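Local structure of heavy-metal chelation domain-containing protein (Pyrococcus horikoshii, 3NPG) at residues G237-E241 and S242-V246; V220-I223 and E224-L227. The protein is of unknown function but probably binds heavy-metal ions or a related ligand. All coordinates share one frame; numbering follows the deposited sequence.

Contact 1 of 2, residues G237-E241 and S242-V246; sequences GFESE and SIKYV
Ser242 opens strand 242-248 and reaches back to helix 235-239 with both its hydroxyl and its backbone nitrogen. The hydroxyl donates to the carbonyl oxygen of Phe238, OG to O 3.2 Å, arriving fairly end-on with a C=O...OG angle of 153°. That oxygen has a second donor, Glu241 N, which comes in from the other face of the carbonyl plane, so two hydrogen bonds grip this one oxygen from opposite faces of its plane. Ser242 N bonds to Glu239 O over 3.2 Å, but it stands well above the carbonyl plane and its N-H...O angle is only 141°. This is the closing bond of a type I beta turn from Glu239 to Ser242. OG is placed for its bond by its first torsion, which sets it beside the serine's own nitrogen and opposite its carbonyl carbon.

The turn lets the chain pass from helix to edge strand, where 242-248 runs antiparallel to 214-220 in the mixed sheet of a Rossmann-like domain. Van der Waals contact at the turn is lighter: Ser242 OG lies over one face of the Phe238 ring, 4.2 Å from CE1 and offset toward the rim. The same ring also packs on Val220 and on Ala226 and Leu230 of helix 223-232.

The charged pair lies farther along. Lys244 stretches its extended chain back toward the helix and crosses Glu239 at a slant, giving a long salt bridge of 3.5 Å from NZ to OE2. Glu239 meets it with CG opposite its backbone N (chi1 -162°) and chi2 extended. An alanine in place of Glu239 would probably leave the Lys244 ammonium without this carboxylate and its chain freer to swing.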
ATOM      1  N   GLY A 237      16.845 -14.708  14.070  1.00 30.85           N
ATOM      2  CA  GLY A 237      17.220 -16.103  14.278  1.00 30.72           C
ATOM      3  C   GLY A 237      18.150 -16.591  13.189  1.00 33.44           C
ATOM      4  O   GLY A 237      19.087 -17.350  13.452  1.00 32.84           O
ATOM      5  N   PHE A 238      17.903 -16.140  11.953  1.00 29.70           N
ATOM      6  CA  PHE A 238      18.755 -16.431  10.802  1.00 29.12           C
ATOM      7  C   PHE A 238      20.043 -15.595  10.872  1.00 34.27           C
ATOM      8  O   PHE A 238      21.112 -16.075  10.496  1.00 33.84           O
ATOM      9  CB  PHE A 238      17.985 -16.145   9.490  1.00 30.04           C
ATOM     10  CG  PHE A 238      18.856 -15.901   8.281  1.00 30.69           C
ATOM     11  CD1 PHE A 238      19.524 -16.950   7.662  1.00 33.17           C
ATOM     12  CD2 PHE A 238      18.971 -14.626   7.730  1.00 32.70           C
ATOM     13  CE1 PHE A 238      20.319 -16.727   6.536  1.00 33.85           C
ATOM     14  CE2 PHE A 238      19.767 -14.403   6.602  1.00 35.07           C
ATOM     15  CZ  PHE A 238      20.437 -15.454   6.014  1.00 33.17           C
ATOM     16  N   GLU A 239      19.927 -14.340  11.356  1.00 31.82           N
ATOM     17  CA  GLU A 239      21.048 -13.407  11.490  1.00 31.77           C
ATOM     18  C   GLU A 239      22.057 -13.903  12.543  1.00 35.46           C
ATOM     19  O   GLU A 239      23.265 -13.735  12.364  1.00 35.15           O
ATOM     20  CB  GLU A 239      20.521 -12.008  11.865  1.00 33.48           C
ATOM     21  CG  GLU A 239      21.509 -10.885  11.620  1.00 46.23           C
ATOM     22  CD  GLU A 239      20.947  -9.497  11.868  1.00 67.44           C
ATOM     23  OE1 GLU A 239      20.331  -9.284  12.937  1.00 66.05           O
ATOM     24  OE2 GLU A 239      21.144  -8.616  11.001  1.00 60.63           O
ATOM     25  N   SER A 240      21.554 -14.538  13.630  1.00 32.08           N
ATOM     26  CA  SER A 240      22.404 -15.056  14.712  1.00 32.06           C
ATOM     27  C   SER A 240      23.195 -16.303  14.282  1.00 36.01           C
ATOM     28  O   SER A 240      24.177 -16.661  14.934  1.00 36.74           O
ATOM     29  CB  SER A 240      21.571 -15.359  15.953  1.00 35.41           C
ATOM     30  OG  SER A 240      20.623 -16.380  15.696  1.00 45.86           O
ATOM     31  N   GLU A 241      22.769 -16.958  13.184  1.00 31.79           N
ATOM     32  CA  GLU A 241      23.458 -18.145  12.654  1.00 30.98           C
ATOM     33  C   GLU A 241      24.389 -17.753  11.499  1.00 34.54           C
ATOM     34  O   GLU A 241      24.789 -18.607  10.702  1.00 34.22           O
ATOM     35  CB  GLU A 241      22.435 -19.206  12.193  1.00 32.06           C
ATOM     36  CG  GLU A 241      21.545 -19.732  13.311  1.00 39.33           C
ATOM     37  CD  GLU A 241      22.254 -20.487  14.422  1.00 51.70           C
ATOM     38  OE1 GLU A 241      23.390 -20.967  14.194  1.00 38.69           O
ATOM     39  OE2 GLU A 241      21.636 -20.674  15.493  1.00 45.84           O
ATOM     40  N   SER A 242      24.750 -16.460  11.428  1.00 30.63           N
ATOM     41  CA  SER A 242      25.601 -15.933  10.371  1.00 29.96           C
ATOM     42  C   SER A 242      26.649 -14.983  10.934  1.00 33.81           C
ATOM     43  O   SER A 242      26.537 -14.552  12.084  1.00 34.37           O
ATOM     44  CB  SER A 242      24.758 -15.208   9.325  1.00 33.51           C
ATOM     45  OG  SER A 242      23.808 -16.077   8.731  1.00 45.11           O
ATOM     46  N   ILE A 243      27.668 -14.643  10.120  1.00 29.45           N
ATOM     47  CA  ILE A 243      28.685 -13.661  10.495  1.00 28.73           C
ATOM     48  C   ILE A 243      28.689 -12.497   9.517  1.00 31.36           C
ATOM     49  O   ILE A 243      28.789 -12.708   8.308  1.00 31.25           O
ATOM     50  CB  ILE A 243      30.101 -14.295  10.673  1.00 32.02           C
ATOM     51  CG1 ILE A 243      30.478 -15.206   9.482  1.00 31.90           C
ATOM     52  CG2 ILE A 243      30.204 -15.041  12.001  1.00 33.59           C
ATOM     53  CD1 ILE A 243      31.501 -14.633   8.578  1.00 34.72           C
ATOM     54  N   LYS A 244      28.513 -11.272  10.029  1.00 26.57           N
ATOM     55  CA  LYS A 244      28.493 -10.069   9.202  1.00 25.47           C
ATOM     56  C   LYS A 244      29.895  -9.729   8.700  1.00 28.25           C
ATOM     57  O   LYS A 244      30.866  -9.912   9.424  1.00 28.70           O
ATOM     58  CB  LYS A 244      27.901  -8.887   9.983  1.00 28.50           C
ATOM     59  CG  LYS A 244      26.393  -8.983  10.193  1.00 48.08           C
ATOM     60  CD  LYS A 244      25.866  -7.817  11.022  1.00 60.02           C
ATOM     61  CE  LYS A 244      24.383  -7.929  11.267  1.00 72.09           C
ATOM     62  NZ  LYS A 244      23.892  -6.858  12.174  1.00 81.76           N
ATOM     63  N   TYR A 245      30.001  -9.229   7.457  1.00 23.59           N
ATOM     64  CA  TYR A 245      31.290  -8.852   6.875  1.00 22.99           C
ATOM     65  C   TYR A 245      31.158  -7.659   5.952  1.00 25.76           C
ATOM     66  O   TYR A 245      30.098  -7.441   5.369  1.00 24.06           O
ATOM     67  CB  TYR A 245      31.943 -10.051   6.119  1.00 23.79           C
ATOM     68  CG  TYR A 245      31.161 -10.524   4.903  1.00 24.43           C
ATOM     69  CD1 TYR A 245      31.320  -9.909   3.662  1.00 26.06           C
ATOM     70  CD2 TYR A 245      30.329 -11.635   4.976  1.00 24.90           C
ATOM     71  CE1 TYR A 245      30.605 -10.339   2.546  1.00 25.88           C
ATOM     72  CE2 TYR A 245      29.626 -12.089   3.860  1.00 25.50           C
ATOM     73  CZ  TYR A 245      29.756 -11.428   2.650  1.00 32.95           C
ATOM     74  OH  TYR A 245      29.065 -11.876   1.550  1.00 34.07           O
ATOM     75  N   VAL A 246      32.254  -6.908   5.785  1.00 23.30           N
ATOM     76  CA  VAL A 246      32.352  -5.820   4.822  1.00 23.23           C
ATOM     77  C   VAL A 246      33.550  -6.109   3.918  1.00 28.67           C
ATOM     78  O   VAL A 246      34.675  -6.209   4.412  1.00 29.20           O
ATOM     79  CB  VAL A 246      32.476  -4.428   5.507  1.00 27.24           C
ATOM     80  CG1 VAL A 246      32.706  -3.328   4.470  1.00 27.00           C
ATOM     81  CG2 VAL A 246      31.246  -4.118   6.360  1.00 26.61           C
TER

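Contact 2 of 2, residues V220-I223 and E224-L227; sequences VTNI and EKAL
The flat amide of Asn222 has the aliphatic start of Lys225 lying over one of its faces. Lys225 CB sits 3.8 Å from Asn222 CG, close to straight above it, and the chain then passes across toward the amide nitrogen, with Lys225 CD 3.7 Å from Asn222 ND2. The backbone nitrogen of Lys225 approaches from this same side. It donates to Asn222 OD1 over 3.1 Å in a nearly straight bond, N-H...O 170°, although the donor stands 49° out of the carbonyl plane. Next to OD1 comes the CB of Glu224, 3.8 Å away.

Asn222 is thus the N-cap of helix 223-232. Its CG is turned opposite the backbone N (chi1 -166°), which carries the amide in over the first turn, where its oxygen can accept from an N-H that has no earlier helical carbonyl to serve it. The backbone of the same residue begins the regular pattern: Asn222 O accepts from Ala226 N at 3.1 Å, and Ile223 O follows with Leu227 N at 2.9 Å.

Two apolar touches accompany these bonds. Val220, at the end of strand 214-220, sets its CG1 against the methyl of Ala226, 3.6 Å from CB. Ile223 and Leu227 lie side by side and point the same way, CG2 to CD1 4.0 Å, and both pack onto Leu36 and Leu45 of the small antiparallel sheet.

One side of this first turn is therefore polar, with the cap and the lysine chain, while the other is apolar and joins the helix to neighbouring strands. The capping amide supplies an acceptor to the helix start, and the partial negative charge on OD1 would probably interact favourably with the positive end of the helix dipole.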
ATOM      1  N   VAL A 220      26.383 -17.518   6.221  1.00 26.09           N
ATOM      2  CA  VAL A 220      25.752 -18.495   7.110  1.00 26.25           C
ATOM      3  C   VAL A 220      26.803 -19.461   7.691  1.00 30.72           C
ATOM      4  O   VAL A 220      27.493 -20.149   6.938  1.00 30.10           O
ATOM      5  CB  VAL A 220      24.606 -19.255   6.395  1.00 30.07           C
ATOM      6  CG1 VAL A 220      23.945 -20.246   7.336  1.00 30.52           C
ATOM      7  CG2 VAL A 220      23.575 -18.284   5.823  1.00 29.50           C
ATOM      8  N   THR A 221      26.935 -19.486   9.034  1.00 28.02           N
ATOM      9  CA  THR A 221      27.898 -20.359   9.721  1.00 28.65           C
ATOM     10  C   THR A 221      27.295 -21.735  10.024  1.00 32.81           C
ATOM     11  O   THR A 221      28.009 -22.731  10.005  1.00 32.94           O
ATOM     12  CB  THR A 221      28.463 -19.671  10.980  1.00 36.87           C
ATOM     13  OG1 THR A 221      27.383 -19.218  11.803  1.00 37.61           O
ATOM     14  CG2 THR A 221      29.377 -18.513  10.643  1.00 33.75           C
ATOM     15  N   ASN A 222      25.975 -21.783  10.309  1.00 29.13           N
ATOM     16  CA  ASN A 222      25.252 -23.035  10.548  1.00 29.01           C
ATOM     17  C   ASN A 222      24.040 -23.087   9.623  1.00 32.15           C
ATOM     18  O   ASN A 222      23.036 -22.419   9.878  1.00 31.22           O
ATOM     19  CB  ASN A 222      24.822 -23.149  12.027  1.00 30.00           C
ATOM     20  CG  ASN A 222      24.378 -24.542  12.445  1.00 45.15           C
ATOM     21  OD1 ASN A 222      23.616 -25.228  11.746  1.00 37.39           O
ATOM     22  ND2 ASN A 222      24.789 -24.955  13.628  1.00 35.65           N
ATOM     23  N   ILE A 223      24.162 -23.824   8.510  1.00 28.95           N
ATOM     24  CA  ILE A 223      23.112 -23.925   7.486  1.00 28.39           C
ATOM     25  C   ILE A 223      21.802 -24.517   8.047  1.00 33.26           C
ATOM     26  O   ILE A 223      20.725 -23.982   7.776  1.00 32.49           O
ATOM     27  CB  ILE A 223      23.623 -24.723   6.247  1.00 31.16           C
ATOM     28  CG1 ILE A 223      25.002 -24.184   5.733  1.00 31.26           C
ATOM     29  CG2 ILE A 223      22.567 -24.781   5.142  1.00 31.14           C
ATOM     30  CD1 ILE A 223      24.983 -22.857   4.958  1.00 37.36           C
ATOM     31  N   GLU A 224      21.900 -25.620   8.822  1.00 31.02           N
ATOM     32  CA  GLU A 224      20.724 -26.301   9.376  1.00 31.70           C
ATOM     33  C   GLU A 224      19.918 -25.405  10.320  1.00 35.56           C
ATOM     34  O   GLU A 224      18.698 -25.310  10.176  1.00 34.88           O
ATOM     35  CB  GLU A 224      21.124 -27.614  10.075  1.00 34.00           C
ATOM     36  CG  GLU A 224      21.574 -28.706   9.113  1.00 47.88           C
ATOM     37  CD  GLU A 224      20.510 -29.185   8.139  1.00 77.89           C
ATOM     38  OE1 GLU A 224      19.345 -29.362   8.563  1.00 77.27           O
ATOM     39  OE2 GLU A 224      20.850 -29.405   6.953  1.00 75.41           O
ATOM     40  N   LYS A 225      20.600 -24.732  11.271  1.00 32.32           N
ATOM     41  CA  LYS A 225      19.936 -23.849  12.239  1.00 32.01           C
ATOM     42  C   LYS A 225      19.350 -22.597  11.566  1.00 34.56           C
ATOM     43  O   LYS A 225      18.262 -22.152  11.943  1.00 35.40           O
ATOM     44  CB  LYS A 225      20.891 -23.461  13.375  1.00 34.52           C
ATOM     45  CG  LYS A 225      21.204 -24.603  14.332  1.00 47.82           C
ATOM     46  CD  LYS A 225      21.823 -24.088  15.624  1.00 58.95           C
ATOM     47  CE  LYS A 225      22.161 -25.205  16.578  1.00 71.24           C
ATOM     48  NZ  LYS A 225      22.617 -24.682  17.894  1.00 79.98           N
ATOM     49  N   ALA A 226      20.060 -22.048  10.549  1.00 28.65           N
ATOM     50  CA  ALA A 226      19.603 -20.871   9.804  1.00 26.92           C
ATOM     51  C   ALA A 226      18.377 -21.192   8.931  1.00 29.87           C
ATOM     52  O   ALA A 226      17.479 -20.362   8.823  1.00 30.12           O
ATOM     53  CB  ALA A 226      20.727 -20.321   8.948  1.00 26.93           C
ATOM     54  N   LEU A 227      18.329 -22.413   8.331  1.00 24.97           N
ATOM     55  CA  LEU A 227      17.179 -22.862   7.524  1.00 24.19           C
ATOM     56  C   LEU A 227      15.929 -22.999   8.373  1.00 27.54           C
ATOM     57  O   LEU A 227      14.839 -22.656   7.920  1.00 27.13           O
ATOM     58  CB  LEU A 227      17.484 -24.201   6.827  1.00 24.43           C
ATOM     59  CG  LEU A 227      18.228 -24.110   5.502  1.00 28.14           C
ATOM     60  CD1 LEU A 227      18.604 -25.476   5.006  1.00 28.63           C
ATOM     61  CD2 LEU A 227      17.404 -23.386   4.465  1.00 27.95           C
TER

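Overall arrangement
Contact 2 comes first along the chain and contact 1 follows it, their centres about 10 Å apart in the same Rossmann-like domain. Residues 220-227 lead from strand 214-220 into helix 223-232; helix 235-239 comes next, and residues 237-246 turn from it into strand 242-248. Together they mark the two ends of the helical connection between the last two strands of the mixed sheet, which run antiparallel. The ends also touch: Glu241 O probably accepts a hydrogen bond from Thr221 N, and the Glu241 carboxylate packs on Asn222 and Lys225. The start of one helix and the exit of the next are thereby joined beside the sheet's edge.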